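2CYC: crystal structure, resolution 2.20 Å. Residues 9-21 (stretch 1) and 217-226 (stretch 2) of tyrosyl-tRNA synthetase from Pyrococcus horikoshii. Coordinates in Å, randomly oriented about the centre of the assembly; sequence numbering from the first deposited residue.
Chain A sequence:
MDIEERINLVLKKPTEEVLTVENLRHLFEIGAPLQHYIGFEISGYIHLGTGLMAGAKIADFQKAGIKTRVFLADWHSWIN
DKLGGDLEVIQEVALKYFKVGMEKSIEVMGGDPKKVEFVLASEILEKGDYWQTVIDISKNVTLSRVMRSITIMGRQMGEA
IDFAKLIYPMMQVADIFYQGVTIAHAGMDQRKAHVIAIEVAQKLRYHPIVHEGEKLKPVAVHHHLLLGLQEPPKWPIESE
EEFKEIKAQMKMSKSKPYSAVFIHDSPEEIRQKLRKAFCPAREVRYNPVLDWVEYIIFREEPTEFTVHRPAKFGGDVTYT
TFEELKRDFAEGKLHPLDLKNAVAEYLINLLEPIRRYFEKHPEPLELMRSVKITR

Stretch 1 (9-21) LVLKKPTEEVLTV
Stretch 2, residues 217-226: KPVAVHHHLL

Residues 9-11 end a helix that begins earlier in the chain. Lys-12 (phi/psi -60/147) is the first residue to leave helical geometry, and after Lys-13 (-54/151) a cis peptide bond leads into Pro-14 (-74/14). Thr-15 N donates to Lys-12 O (3.1 Å), closing this turn, and strand 15-19 follows. It pairs with strand 219-223, their N-to-C directions 159° apart, hence antiparallel, and their axes 4.4 Å apart at closest approach.

The register, by CA-CA distance, sets Thr-15 against His-223 (4.1 Å), Glu-17 against His-222 (5.1 Å), Val-18 against Val-221 (4.6 Å) and Leu-19 against Ala-220 (5.0 Å). The shift of one residue between the first two pairs is a beta bulge at Glu-16, whose phi/psi of -116/-30 departs from extended geometry. There His-222 O accepts from both Glu-16 N (2.6 Å) and Glu-17 N (3.2 Å), while His-222 N donates to Glu-17 O (2.8 Å). Leu-19 and Ala-220 form a reciprocal pair, Leu-19 N to Ala-220 O at 2.8 Å and Ala-220 N to Leu-19 O at 2.9 Å. Beyond the bulge, His-224 N donates to Pro-14 O (2.7 Å). A second cis peptide bond precedes Thr-20 (chi1 p), which N-caps the next helix.

Glu-17, Leu-19, Ala-220 and His-222 share one face of the sheet. The extended Glu-17 side chain (t, t) brings OE2 to the edge of the His-222 ring (m, chi2 132°), where His-222 ND1 donates to Glu-17 OE2 at 2.9 Å; carboxylate and imidazole thus add a polar link to the backbone pairing. Leu-19 (m, t) lays CD1 near the same ring edge, 4.0 Å from His-222 CE1. Leu-19 CB lies 4.1 Å from Ala-220 CB, as two side chains of a hydrogen-bonded antiparallel pair on one face would; Ala-220 is buried and ends at this methyl.

Val-18 and Val-221, both t, occupy the other face, with Val-18 CG2 4.1 Å from Val-221 CG1. Val-18 CG1 also meets Val-219 CG1 (3.9 Å; Val-219 t), and Val-10 CG1, from the helix, packs on Val-221 CG2 (3.8 Å; Val-10 t). These branched apolar side chains suit this packing, in which Val-10, Val-219 and Val-221 are buried. Thr-15 (m) ties the strand back to the helix through Thr-15 OG1, which donates to Val-10 O (2.6 Å).

Glu-16, an exposed residue (t, t), has its CA-to-CB bond directed toward stretch 2. A water donates to Glu-16 OE2 (2.7 Å from the water O) and accepts from Leu-225 N (2.9 Å from the same O), extending the contact past the strand. In all, 598 Å² is buried between the stretches.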

# COMPACT_ATOMS: atom_id res chain seq x y z
N LEU A 9 -9.99 -35.19 -6.93
CA LEU A 9 -9.42 -34.48 -8.07
C LEU A 9 -8.61 -33.28 -7.53
O LEU A 9 -7.53 -32.96 -8.03
CB LEU A 9 -10.52 -33.97 -9.01
CG LEU A 9 -10.86 -34.58 -10.38
CD1 LEU A 9 -9.85 -35.63 -10.79
CD2 LEU A 9 -12.26 -35.16 -10.34
N VAL A 10 -9.14 -32.61 -6.51
CA VAL A 10 -8.44 -31.46 -5.94
C VAL A 10 -7.19 -31.93 -5.19
O VAL A 10 -6.13 -31.32 -5.27
CB VAL A 10 -9.36 -30.68 -4.96
CG1 VAL A 10 -8.56 -29.58 -4.24
CG2 VAL A 10 -10.51 -30.06 -5.73
N LEU A 11 -7.34 -33.05 -4.49
CA LEU A 11 -6.27 -33.63 -3.69
C LEU A 11 -5.16 -34.37 -4.43
O LEU A 11 -4.04 -34.44 -3.93
CB LEU A 11 -6.89 -34.57 -2.64
CG LEU A 11 -7.43 -33.96 -1.35
CD1 LEU A 11 -6.27 -33.58 -0.46
CD2 LEU A 11 -8.29 -32.73 -1.65
N LYS A 12 -5.43 -34.90 -5.61
CA LYS A 12 -4.41 -35.66 -6.32
C LYS A 12 -3.14 -34.88 -6.66
O LYS A 12 -3.17 -33.66 -6.91
CB LYS A 12 -4.98 -36.27 -7.60
CG LYS A 12 -5.58 -35.26 -8.55
CD LYS A 12 -6.15 -35.93 -9.81
CE LYS A 12 -5.06 -36.51 -10.70
NZ LYS A 12 -5.54 -36.74 -12.08
N LYS A 13 -2.01 -35.59 -6.65
CA LYS A 13 -0.71 -34.99 -6.95
C LYS A 13 -0.81 -34.28 -8.28
O LYS A 13 -1.54 -34.72 -9.17
CB LYS A 13 0.39 -36.05 -7.01
CG LYS A 13 0.76 -36.59 -5.65
CD LYS A 13 1.96 -37.53 -5.72
CE LYS A 13 2.66 -37.60 -4.36
NZ LYS A 13 1.72 -37.84 -3.24
N PRO A 14 -0.02 -33.22 -8.48
CA PRO A 14 0.97 -32.65 -7.55
C PRO A 14 0.50 -31.86 -6.33
O PRO A 14 1.30 -31.16 -5.71
CB PRO A 14 1.85 -31.82 -8.48
CG PRO A 14 0.83 -31.25 -9.43
CD PRO A 14 -0.05 -32.46 -9.75
N THR A 15 -0.78 -31.93 -5.98
CA THR A 15 -1.23 -31.21 -4.79
C THR A 15 -0.38 -31.67 -3.61
O THR A 15 -0.14 -32.87 -3.45
CB THR A 15 -2.69 -31.50 -4.45
OG1 THR A 15 -3.54 -30.94 -5.45
CG2 THR A 15 -3.05 -30.92 -3.08
N GLU A 16 0.07 -30.73 -2.79
CA GLU A 16 0.87 -31.07 -1.63
C GLU A 16 0.15 -30.69 -0.34
O GLU A 16 0.31 -31.34 0.69
CB GLU A 16 2.23 -30.35 -1.68
CG GLU A 16 3.06 -30.50 -0.41
CD GLU A 16 4.45 -29.89 -0.53
OE1 GLU A 16 5.10 -29.68 0.52
OE2 GLU A 16 4.90 -29.62 -1.67
N GLU A 17 -0.67 -29.66 -0.41
CA GLU A 17 -1.39 -29.20 0.76
C GLU A 17 -2.71 -28.54 0.40
O GLU A 17 -2.81 -27.84 -0.61
CB GLU A 17 -0.52 -28.19 1.54
CG GLU A 17 -1.18 -27.59 2.79
CD GLU A 17 -0.35 -26.48 3.44
OE1 GLU A 17 -0.16 -26.54 4.67
OE2 GLU A 17 0.11 -25.54 2.75
N VAL A 18 -3.72 -28.78 1.22
CA VAL A 18 -5.02 -28.15 1.03
C VAL A 18 -5.47 -27.58 2.37
O VAL A 18 -5.52 -28.30 3.37
CB VAL A 18 -6.10 -29.15 0.55
CG1 VAL A 18 -7.47 -28.44 0.48
CG2 VAL A 18 -5.73 -29.68 -0.82
N LEU A 19 -5.75 -26.28 2.39
CA LEU A 19 -6.24 -25.62 3.60
C LEU A 19 -7.68 -25.15 3.32
O LEU A 19 -7.86 -24.09 2.72
CB LEU A 19 -5.38 -24.40 3.96
CG LEU A 19 -3.87 -24.62 4.10
CD1 LEU A 19 -3.16 -23.28 4.26
CD2 LEU A 19 -3.61 -25.53 5.30
N THR A 20 -8.69 -25.94 3.70
CA THR A 20 -8.55 -27.24 4.36
C THR A 20 -9.52 -28.18 3.65
O THR A 20 -10.46 -27.73 2.97
CB THR A 20 -9.00 -27.20 5.85
OG1 THR A 20 -10.41 -26.93 5.91
CG2 THR A 20 -8.25 -26.12 6.63
N VAL A 21 -9.32 -29.49 3.80
CA VAL A 21 -10.20 -30.45 3.16
C VAL A 21 -11.63 -30.29 3.68
O VAL A 21 -12.60 -30.41 2.93
CB VAL A 21 -9.72 -31.89 3.41
CG1 VAL A 21 -10.73 -32.89 2.83
CG2 VAL A 21 -8.36 -32.09 2.74
N LYS A 217 -14.53 -18.63 3.53
CA LYS A 217 -13.08 -18.58 3.54
C LYS A 217 -12.66 -19.34 2.29
O LYS A 217 -13.16 -20.43 2.01
CB LYS A 217 -12.51 -19.30 4.77
CG LYS A 217 -12.78 -18.57 6.08
CD LYS A 217 -12.21 -19.30 7.28
CE LYS A 217 -12.56 -18.56 8.57
NZ LYS A 217 -11.97 -19.17 9.79
N PRO A 218 -11.77 -18.76 1.49
CA PRO A 218 -11.37 -19.50 0.29
C PRO A 218 -10.55 -20.71 0.71
O PRO A 218 -9.95 -20.72 1.79
CB PRO A 218 -10.53 -18.48 -0.48
CG PRO A 218 -9.90 -17.67 0.64
CD PRO A 218 -11.08 -17.46 1.57
N VAL A 219 -10.54 -21.72 -0.15
CA VAL A 219 -9.77 -22.94 0.07
C VAL A 219 -8.44 -22.74 -0.66
O VAL A 219 -8.41 -22.35 -1.82
CB VAL A 219 -10.49 -24.16 -0.54
CG1 VAL A 219 -9.58 -25.37 -0.52
CG2 VAL A 219 -11.77 -24.46 0.24
N ALA A 220 -7.34 -23.00 0.04
CA ALA A 220 -6.01 -22.87 -0.55
C ALA A 220 -5.53 -24.25 -1.01
O ALA A 220 -5.62 -25.22 -0.25
CB ALA A 220 -5.03 -22.29 0.47
N VAL A 221 -5.06 -24.35 -2.25
CA VAL A 221 -4.56 -25.62 -2.77
C VAL A 221 -3.16 -25.35 -3.31
O VAL A 221 -2.98 -24.58 -4.26
CB VAL A 221 -5.49 -26.19 -3.89
CG1 VAL A 221 -5.02 -27.59 -4.32
CG2 VAL A 221 -6.93 -26.29 -3.36
N HIS A 222 -2.18 -26.00 -2.69
CA HIS A 222 -0.78 -25.80 -3.03
C HIS A 222 -0.15 -27.01 -3.69
O HIS A 222 -0.29 -28.14 -3.20
CB HIS A 222 -0.00 -25.42 -1.77
CG HIS A 222 -0.59 -24.25 -1.05
ND1 HIS A 222 -0.82 -24.24 0.31
CD2 HIS A 222 -1.08 -23.07 -1.52
CE1 HIS A 222 -1.43 -23.11 0.65
NE2 HIS A 222 -1.60 -22.39 -0.45
N HIS A 223 0.55 -26.79 -4.79
CA HIS A 223 1.16 -27.91 -5.45
C HIS A 223 2.63 -27.98 -5.17
O HIS A 223 3.26 -26.99 -4.82
CB HIS A 223 0.89 -27.90 -6.96
CG HIS A 223 1.42 -26.70 -7.68
ND1 HIS A 223 0.59 -25.83 -8.38
CD2 HIS A 223 2.68 -26.27 -7.89
CE1 HIS A 223 1.34 -24.93 -8.99
NE2 HIS A 223 2.60 -25.17 -8.71
N HIS A 224 3.17 -29.19 -5.31
CA HIS A 224 4.57 -29.48 -5.08
C HIS A 224 5.49 -28.63 -5.97
O HIS A 224 5.18 -28.37 -7.13
CB HIS A 224 4.80 -30.97 -5.35
CG HIS A 224 6.24 -31.40 -5.25
ND1 HIS A 224 6.88 -31.58 -4.04
CD2 HIS A 224 7.14 -31.70 -6.20
CE1 HIS A 224 8.12 -31.98 -4.26
NE2 HIS A 224 8.30 -32.06 -5.56
N LEU A 225 6.61 -28.19 -5.40
CA LEU A 225 7.58 -27.41 -6.16
C LEU A 225 8.66 -28.35 -6.71
O LEU A 225 9.42 -28.93 -5.95
CB LEU A 225 8.22 -26.35 -5.27
CG LEU A 225 7.30 -25.33 -4.59
CD1 LEU A 225 8.15 -24.40 -3.71
CD2 LEU A 225 6.54 -24.52 -5.65
N LEU A 226 8.72 -28.52 -8.03
CA LEU A 226 9.74 -29.39 -8.60
C LEU A 226 11.13 -28.78 -8.36
O LEU A 226 11.33 -27.58 -8.50
CB LEU A 226 9.52 -29.57 -10.11
CG LEU A 226 8.28 -30.33 -10.59
CD1 LEU A 226 8.26 -30.33 -12.12
CD2 LEU A 226 8.30 -31.76 -10.07
O HOH W 1 7.11 -28.31 -2.54
O HOH W 2 -9.92 -22.74 3.66